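PDB 5H80: carboxylase from Deinococcus radiodurans, which probably uses its biotin carboxylase domain for the ATP-dependent carboxylation of biotin held on a carrier domain. Local coordinates for residues A[388-402]-A[440-453]. Sequence-based numbering, arbitrary orientation.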
ATOM      1  N   GLY A 388      -4.391  -3.362 -30.663  1.00 55.60           N
ATOM      2  CA  GLY A 388      -5.657  -2.773 -30.267  1.00 57.32           C
ATOM      3  C   GLY A 388      -6.517  -3.751 -29.486  1.00 50.80           C
ATOM      4  O   GLY A 388      -6.046  -4.823 -29.050  1.00 49.47           O
ATOM      5  N   GLY A 389      -7.778  -3.359 -29.293  1.00 40.26           N
ATOM      6  CA  GLY A 389      -8.712  -4.173 -28.593  1.00 40.99           C
ATOM      7  C   GLY A 389      -9.336  -3.412 -27.492  1.00 44.84           C
ATOM      8  O   GLY A 389      -8.883  -2.318 -27.137  1.00 50.21           O
ATOM      9  N   GLN A 390     -10.395  -3.990 -26.968  1.00 48.00           N
ATOM     10  CA  GLN A 390     -11.126  -3.429 -25.831  1.00 49.40           C
ATOM     11  C   GLN A 390     -10.758  -4.319 -24.668  1.00 47.22           C
ATOM     12  O   GLN A 390     -10.661  -5.529 -24.826  1.00 40.71           O
ATOM     13  CB  GLN A 390     -12.619  -3.495 -26.107  1.00 47.25           C
ATOM     14  CG  GLN A 390     -13.536  -3.320 -24.900  1.00 48.21           C
ATOM     15  CD  GLN A 390     -14.938  -3.295 -25.395  1.00 51.27           C
ATOM     16  OE1 GLN A 390     -15.304  -4.178 -26.179  1.00 46.88           O
ATOM     17  NE2 GLN A 390     -15.695  -2.273 -25.042  1.00 44.00           N
ATOM     18  N   VAL A 391     -10.512  -3.696 -23.517  1.00 41.72           N
ATOM     19  CA  VAL A 391     -10.172  -4.401 -22.331  1.00 36.49           C
ATOM     20  C   VAL A 391     -11.323  -5.175 -21.737  1.00 36.32           C
ATOM     21  O   VAL A 391     -12.347  -4.607 -21.344  1.00 37.52           O
ATOM     22  CB  VAL A 391      -9.547  -3.423 -21.318  1.00 39.84           C
ATOM     23  CG1 VAL A 391      -9.484  -4.059 -19.947  1.00 40.46           C
ATOM     24  CG2 VAL A 391      -8.185  -3.001 -21.885  1.00 33.40           C
ATOM     25  N   GLN A 392     -11.169  -6.510 -21.702  1.00 38.10           N
ATOM     26  CA  GLN A 392     -12.261  -7.393 -21.281  1.00 39.35           C
ATOM     27  C   GLN A 392     -12.253  -7.898 -19.877  1.00 40.96           C
ATOM     28  O   GLN A 392     -13.324  -8.094 -19.276  1.00 37.31           O
ATOM     29  CB  GLN A 392     -12.393  -8.603 -22.273  1.00 48.57           C
ATOM     30  CG  GLN A 392     -13.102  -8.163 -23.546  1.00 57.78           C
ATOM     31  CD  GLN A 392     -12.714  -8.901 -24.803  1.00 67.13           C
ATOM     32  OE1 GLN A 392     -11.996  -9.905 -24.782  1.00 71.38           O
ATOM     33  NE2 GLN A 392     -13.187  -8.387 -25.927  1.00 73.70           N
ATOM     34  N   THR A 393     -11.055  -8.118 -19.370  1.00 39.71           N
ATOM     35  CA  THR A 393     -10.813  -8.534 -18.032  1.00 45.35           C
ATOM     36  C   THR A 393      -9.599  -7.686 -17.618  1.00 35.43           C
ATOM     37  O   THR A 393      -8.636  -7.489 -18.398  1.00 29.29           O
ATOM     38  CB  THR A 393     -10.478 -10.036 -17.945  1.00 48.56           C
ATOM     39  OG1 THR A 393     -11.533 -10.769 -18.571  1.00 48.48           O
ATOM     40  CG2 THR A 393     -10.349 -10.491 -16.519  1.00 46.38           C
ATOM     41  N   PHE A 394      -9.735  -7.143 -16.442  1.00 35.49           N
ATOM     42  CA  PHE A 394      -8.693  -6.273 -15.880  1.00 34.60           C
ATOM     43  C   PHE A 394      -8.794  -6.293 -14.366  1.00 32.70           C
ATOM     44  O   PHE A 394      -9.667  -5.686 -13.810  1.00 31.66           O
ATOM     45  CB  PHE A 394      -8.870  -4.837 -16.437  1.00 36.25           C
ATOM     46  CG  PHE A 394      -7.664  -3.967 -16.229  1.00 31.27           C
ATOM     47  CD1 PHE A 394      -6.554  -4.039 -17.085  1.00 39.18           C
ATOM     48  CD2 PHE A 394      -7.612  -3.084 -15.145  1.00 33.69           C
ATOM     49  CE1 PHE A 394      -5.455  -3.213 -16.903  1.00 39.61           C
ATOM     50  CE2 PHE A 394      -6.479  -2.267 -14.930  1.00 30.03           C
ATOM     51  CZ  PHE A 394      -5.419  -2.327 -15.837  1.00 33.24           C
ATOM     52  N   THR A 395      -7.889  -7.018 -13.692  1.00 34.04           N
ATOM     53  CA  THR A 395      -7.978  -7.270 -12.251  1.00 35.49           C
ATOM     54  C   THR A 395      -6.514  -7.186 -11.785  1.00 30.32           C
ATOM     55  O   THR A 395      -5.771  -8.147 -11.867  1.00 27.56           O
ATOM     56  CB  THR A 395      -8.589  -8.615 -11.915  1.00 43.78           C
ATOM     57  OG1 THR A 395      -9.847  -8.713 -12.618  1.00 41.71           O
ATOM     58  CG2 THR A 395      -8.822  -8.729 -10.444  1.00 45.89           C
ATOM     59  N   PRO A 396      -6.122  -5.969 -11.427  1.00 27.63           N
ATOM     60  CA  PRO A 396      -4.706  -5.760 -11.001  1.00 27.73           C
ATOM     61  C   PRO A 396      -4.433  -6.483  -9.683  1.00 23.94           C
ATOM     62  O   PRO A 396      -5.355  -6.795  -8.957  1.00 28.35           O
ATOM     63  CB  PRO A 396      -4.610  -4.225 -10.836  1.00 31.84           C
ATOM     64  CG  PRO A 396      -5.705  -3.700 -11.686  1.00 28.17           C
ATOM     65  CD  PRO A 396      -6.847  -4.684 -11.515  1.00 33.03           C
ATOM     66  N   PRO A 397      -3.147  -6.778  -9.400  1.00 25.72           N
ATOM     67  CA  PRO A 397      -2.720  -7.348  -8.152  1.00 22.45           C
ATOM     68  C   PRO A 397      -3.034  -6.477  -6.982  1.00 24.00           C
ATOM     69  O   PRO A 397      -3.136  -5.290  -7.131  1.00 23.83           O
ATOM     70  CB  PRO A 397      -1.190  -7.515  -8.293  1.00 25.25           C
ATOM     71  CG  PRO A 397      -0.833  -6.589  -9.366  1.00 24.28           C
ATOM     72  CD  PRO A 397      -2.017  -6.319 -10.220  1.00 22.01           C
ATOM     73  N   GLY A 398      -3.242  -7.053  -5.798  1.00 26.75           N
ATOM     74  CA  GLY A 398      -3.330  -6.274  -4.579  1.00 26.60           C
ATOM     75  C   GLY A 398      -2.760  -7.026  -3.385  1.00 25.60           C
ATOM     76  O   GLY A 398      -2.005  -8.022  -3.529  1.00 25.67           O
ATOM     77  N   GLY A 399      -3.066  -6.484  -2.257  1.00 22.89           N
ATOM     78  CA  GLY A 399      -2.790  -7.004  -0.982  1.00 21.48           C
ATOM     79  C   GLY A 399      -1.484  -6.392  -0.423  1.00 25.30           C
ATOM     80  O   GLY A 399      -1.034  -5.359  -0.909  1.00 22.70           O
ATOM     81  N   PRO A 400      -0.952  -6.916   0.675  1.00 21.78           N
ATOM     82  CA  PRO A 400       0.163  -6.335   1.356  1.00 24.47           C
ATOM     83  C   PRO A 400       1.439  -6.122   0.442  1.00 23.71           C
ATOM     84  O   PRO A 400       1.726  -6.935  -0.481  1.00 25.04           O
ATOM     85  CB  PRO A 400       0.488  -7.322   2.494  1.00 29.60           C
ATOM     86  CG  PRO A 400      -0.140  -8.603   2.109  1.00 28.02           C
ATOM     87  CD  PRO A 400      -1.369  -8.177   1.364  1.00 23.68           C
ATOM     88  N   GLY A 401       1.982  -4.905   0.584  1.00 23.02           N
ATOM     89  CA  GLY A 401       3.152  -4.564  -0.186  1.00 24.68           C
ATOM     90  C   GLY A 401       2.947  -4.331  -1.646  1.00 26.48           C
ATOM     91  O   GLY A 401       3.931  -4.292  -2.379  1.00 27.19           O
ATOM     92  N   VAL A 402       1.701  -4.215  -2.134  1.00 21.44           N
ATOM     93  CA  VAL A 402       1.491  -3.952  -3.551  1.00 21.39           C
ATOM     94  C   VAL A 402       0.625  -2.687  -3.648  1.00 23.65           C
ATOM     95  O   VAL A 402      -0.364  -2.557  -2.963  1.00 24.18           O
ATOM     96  CB  VAL A 402       0.692  -5.172  -4.162  1.00 25.60           C
ATOM     97  CG1 VAL A 402       0.014  -4.821  -5.487  1.00 26.57           C
ATOM     98  CG2 VAL A 402       1.577  -6.351  -4.189  1.00 28.20           C
ATOM     99  N   GLN A 440       8.878 -11.072  -5.151  1.00 21.48           N
ATOM    100  CA  GLN A 440       7.592 -10.457  -4.783  1.00 24.36           C
ATOM    101  C   GLN A 440       6.941  -9.741  -5.929  1.00 21.75           C
ATOM    102  O   GLN A 440       5.745  -9.846  -6.157  1.00 20.95           O
ATOM    103  CB  GLN A 440       7.809  -9.534  -3.628  1.00 29.13           C
ATOM    104  CG  GLN A 440       6.559  -8.996  -2.959  1.00 29.65           C
ATOM    105  CD  GLN A 440       6.897  -8.040  -1.778  1.00 38.92           C
ATOM    106  OE1 GLN A 440       7.883  -8.262  -1.051  1.00 40.17           O
ATOM    107  NE2 GLN A 440       6.082  -6.988  -1.583  1.00 31.34           N
ATOM    108  N   ALA A 441       7.758  -8.978  -6.670  1.00 23.29           N
ATOM    109  CA  ALA A 441       7.233  -8.277  -7.829  1.00 20.25           C
ATOM    110  C   ALA A 441       6.756  -9.201  -8.962  1.00 18.53           C
ATOM    111  O   ALA A 441       5.638  -8.978  -9.488  1.00 22.14           O
ATOM    112  CB  ALA A 441       8.231  -7.330  -8.350  1.00 26.88           C
ATOM    113  N   ALA A 442       7.532 -10.298  -9.219  1.00 22.23           N
ATOM    114  CA  ALA A 442       7.115 -11.291 -10.198  1.00 21.49           C
ATOM    115  C   ALA A 442       5.796 -11.947  -9.798  1.00 22.15           C
ATOM    116  O   ALA A 442       4.862 -12.075 -10.597  1.00 25.97           O
ATOM    117  CB  ALA A 442       8.212 -12.305 -10.440  1.00 22.82           C
ATOM    118  N   THR A 443       5.653 -12.294  -8.517  1.00 23.34           N
ATOM    119  CA  THR A 443       4.368 -12.822  -8.040  1.00 27.74           C
ATOM    120  C   THR A 443       3.173 -11.886  -8.250  1.00 31.29           C
ATOM    121  O   THR A 443       2.106 -12.277  -8.807  1.00 26.12           O
ATOM    122  CB  THR A 443       4.512 -13.327  -6.630  1.00 28.72           C
ATOM    123  OG1 THR A 443       5.568 -14.307  -6.614  1.00 29.19           O
ATOM    124  CG2 THR A 443       3.219 -13.831  -6.131  1.00 35.69           C
ATOM    125  N   ALA A 444       3.356 -10.611  -7.898  1.00 23.93           N
ATOM    126  CA  ALA A 444       2.328  -9.653  -8.091  1.00 24.73           C
ATOM    127  C   ALA A 444       1.959  -9.478  -9.560  1.00 25.05           C
ATOM    128  O   ALA A 444       0.778  -9.535  -9.915  1.00 25.80           O
ATOM    129  CB  ALA A 444       2.761  -8.317  -7.469  1.00 25.67           C
ATOM    130  N   LEU A 445       2.924  -9.391 -10.461  1.00 22.97           N
ATOM    131  CA  LEU A 445       2.620  -9.394 -11.808  1.00 21.87           C
ATOM    132  C   LEU A 445       1.890 -10.614 -12.344  1.00 30.36           C
ATOM    133  O   LEU A 445       0.997 -10.486 -13.194  1.00 28.23           O
ATOM    134  CB  LEU A 445       3.855  -9.105 -12.615  1.00 26.83           C
ATOM    135  CG  LEU A 445       4.354  -7.701 -12.458  1.00 26.82           C
ATOM    136  CD1 LEU A 445       5.503  -7.643 -13.471  1.00 28.10           C
ATOM    137  CD2 LEU A 445       3.239  -6.669 -12.686  1.00 26.55           C
ATOM    138  N   SER A 446       2.157 -11.774 -11.755  1.00 28.21           N
ATOM    139  CA  SER A 446       1.554 -13.030 -12.212  1.00 30.50           C
ATOM    140  C   SER A 446       0.135 -13.047 -11.813  1.00 25.32           C
ATOM    141  O   SER A 446      -0.675 -13.821 -12.459  1.00 28.64           O
ATOM    142  CB  SER A 446       2.282 -14.222 -11.572  1.00 25.36           C
ATOM    143  OG  SER A 446       1.904 -14.393 -10.172  1.00 24.98           O
ATOM    144  N   GLU A 447      -0.305 -12.173 -10.890  1.00 26.59           N
ATOM    145  CA  GLU A 447      -1.708 -12.059 -10.514  1.00 29.56           C
ATOM    146  C   GLU A 447      -2.459 -10.999 -11.299  1.00 32.26           C
ATOM    147  O   GLU A 447      -3.624 -10.750 -11.053  1.00 34.16           O
ATOM    148  CB  GLU A 447      -1.825 -11.760  -8.991  1.00 31.45           C
ATOM    149  CG  GLU A 447      -1.558 -12.973  -8.146  1.00 31.60           C
ATOM    150  CD  GLU A 447      -1.419 -12.824  -6.628  1.00 35.26           C
ATOM    151  OE1 GLU A 447      -1.766 -11.756  -6.054  1.00 33.83           O
ATOM    152  OE2 GLU A 447      -0.856 -13.821  -6.012  1.00 37.29           O
ATOM    153  N   PHE A 448      -1.779 -10.337 -12.223  1.00 28.87           N
ATOM    154  CA  PHE A 448      -2.428  -9.356 -13.073  1.00 26.92           C
ATOM    155  C   PHE A 448      -3.147  -9.973 -14.279  1.00 30.07           C
ATOM    156  O   PHE A 448      -2.514 -10.317 -15.263  1.00 30.53           O
ATOM    157  CB  PHE A 448      -1.403  -8.332 -13.540  1.00 24.75           C
ATOM    158  CG  PHE A 448      -1.940  -6.926 -13.763  1.00 25.23           C
ATOM    159  CD1 PHE A 448      -1.044  -5.882 -13.595  1.00 23.21           C
ATOM    160  CD2 PHE A 448      -3.264  -6.612 -14.175  1.00 25.67           C
ATOM    161  CE1 PHE A 448      -1.412  -4.549 -13.786  1.00 25.01           C
ATOM    162  CE2 PHE A 448      -3.668  -5.256 -14.402  1.00 27.21           C
ATOM    163  CZ  PHE A 448      -2.729  -4.211 -14.178  1.00 28.58           C
ATOM    164  N   GLN A 449      -4.459  -9.993 -14.173  1.00 30.83           N
ATOM    165  CA  GLN A 449      -5.355 -10.657 -15.194  1.00 34.78           C
ATOM    166  C   GLN A 449      -5.764  -9.550 -16.118  1.00 29.47           C
ATOM    167  O   GLN A 449      -6.389  -8.602 -15.661  1.00 32.55           O
ATOM    168  CB  GLN A 449      -6.629 -11.179 -14.546  1.00 37.87           C
ATOM    169  CG  GLN A 449      -6.496 -12.192 -13.454  1.00 48.45           C
ATOM    170  CD  GLN A 449      -7.839 -12.772 -13.081  1.00 56.12           C
ATOM    171  OE1 GLN A 449      -8.420 -13.557 -13.836  1.00 65.34           O
ATOM    172  NE2 GLN A 449      -8.349 -12.389 -11.921  1.00 56.71           N
ATOM    173  N   ILE A 450      -5.254  -9.593 -17.340  1.00 32.50           N
ATOM    174  CA  ILE A 450      -5.689  -8.752 -18.389  1.00 35.23           C
ATOM    175  C   ILE A 450      -6.141  -9.655 -19.566  1.00 34.35           C
ATOM    176  O   ILE A 450      -5.410 -10.553 -19.949  1.00 40.31           O
ATOM    177  CB  ILE A 450      -4.560  -7.795 -18.841  1.00 37.18           C
ATOM    178  CG1 ILE A 450      -4.014  -7.067 -17.604  1.00 36.18           C
ATOM    179  CG2 ILE A 450      -5.086  -6.779 -19.848  1.00 43.52           C
ATOM    180  CD1 ILE A 450      -2.885  -6.110 -17.894  1.00 38.52           C
ATOM    181  N   ALA A 451      -7.334  -9.385 -20.084  1.00 34.99           N
ATOM    182  CA  ALA A 451      -7.825 -10.001 -21.347  1.00 36.95           C
ATOM    183  C   ALA A 451      -8.401  -8.938 -22.302  1.00 31.07           C
ATOM    184  O   ALA A 451      -9.003  -7.950 -21.839  1.00 35.18           O
ATOM    185  CB  ALA A 451      -8.855 -11.067 -21.014  1.00 39.04           C
ATOM    186  N   GLY A 452      -8.177  -9.160 -23.610  1.00 37.00           N
ATOM    187  CA  GLY A 452      -8.718  -8.330 -24.720  1.00 33.71           C
ATOM    188  C   GLY A 452      -7.664  -7.489 -25.427  1.00 43.01           C
ATOM    189  O   GLY A 452      -7.903  -7.110 -26.544  1.00 35.30           O
ATOM    190  N   VAL A 453      -6.521  -7.147 -24.766  1.00 37.78           N
ATOM    191  CA  VAL A 453      -5.390  -6.431 -25.408  1.00 38.49           C
ATOM    192  C   VAL A 453      -4.073  -7.139 -25.099  1.00 36.34           C
ATOM    193  O   VAL A 453      -4.007  -7.864 -24.107  1.00 32.30           O
ATOM    194  CB  VAL A 453      -5.300  -4.963 -24.882  1.00 37.19           C
ATOM    195  CG1 VAL A 453      -6.549  -4.238 -25.218  1.00 32.93           C
ATOM    196  CG2 VAL A 453      -5.082  -4.909 -23.354  1.00 37.41           C
TER
HETATM  197  O   HOH W   1     -10.627 -11.379 -11.233  1.00 50.67           O
HETATM  198  O   HOH W   2      -5.328  -9.842  -8.764  1.00 32.11           O
HETATM  199  O   HOH W   3      -3.984  -9.999  -6.169  1.00 31.95           O
HETATM  200  O   HOH W   4      -0.735  -9.398  -5.622  1.00 38.95           O
HETATM  201  O   HOH W   5       3.707  -7.831  -2.040  1.00 47.05           O
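A two-stranded antiparallel sheet in the C-terminal region of the biotin carboxylase domain joins Thr393-Thr395 to Gln449-Ala451, and a classic beta bulge marks one end of it. There Gln392 and Thr393 both face Ala451, whose O accepts a 2.6 Å bond from Gln392 N and a longer one from Thr393 N, both donors approaching from the same face of the carbonyl plane. Ala451 N returns a bond to Thr393 O, and the small methyl of Ala451 lets Thr393 CB come within 3.6 Å of its CB. Two more bonds link Thr395 with Gln449. Beyond the bulge, Gly452, at phi 109°, has no side chain to run into Gln390 O, and its CA-H points at that oxygen.

Phe394 and Ile450 project side by side from the apolar face. A chi1 of -164° swings the ring of Phe394 to where the edge of Phe448 meets its face, a T-shaped pair with centroids 5.2 Å apart and planes at 68°. Pro396 CA and Pro397 CD lie over one face of the Phe448 ring as CH-pi contacts, 3.8 Å from Pro396 CA to the ring centroid, while Ile450 CD1 approaches the opposite face. Proline suits both places because its rigid ring presents C-H groups to the aromatic face; Pro397 CB also rests 4.1 Å from Ala444 CB on helix 434-446. Past the strands, two waters bridge Glu447 OE1 to Gly398 N and O, and Glu447 OE1 also forms a salt bridge with Arg49 of the second subunit.

Phe448 also packs against strand 421-429, Pro396 and Pro397 touch Val404 of strand 402-406, and Ile450 meets Leu457 of helix 457-465, tying the strand pair to the larger antiparallel sheet and the following helix.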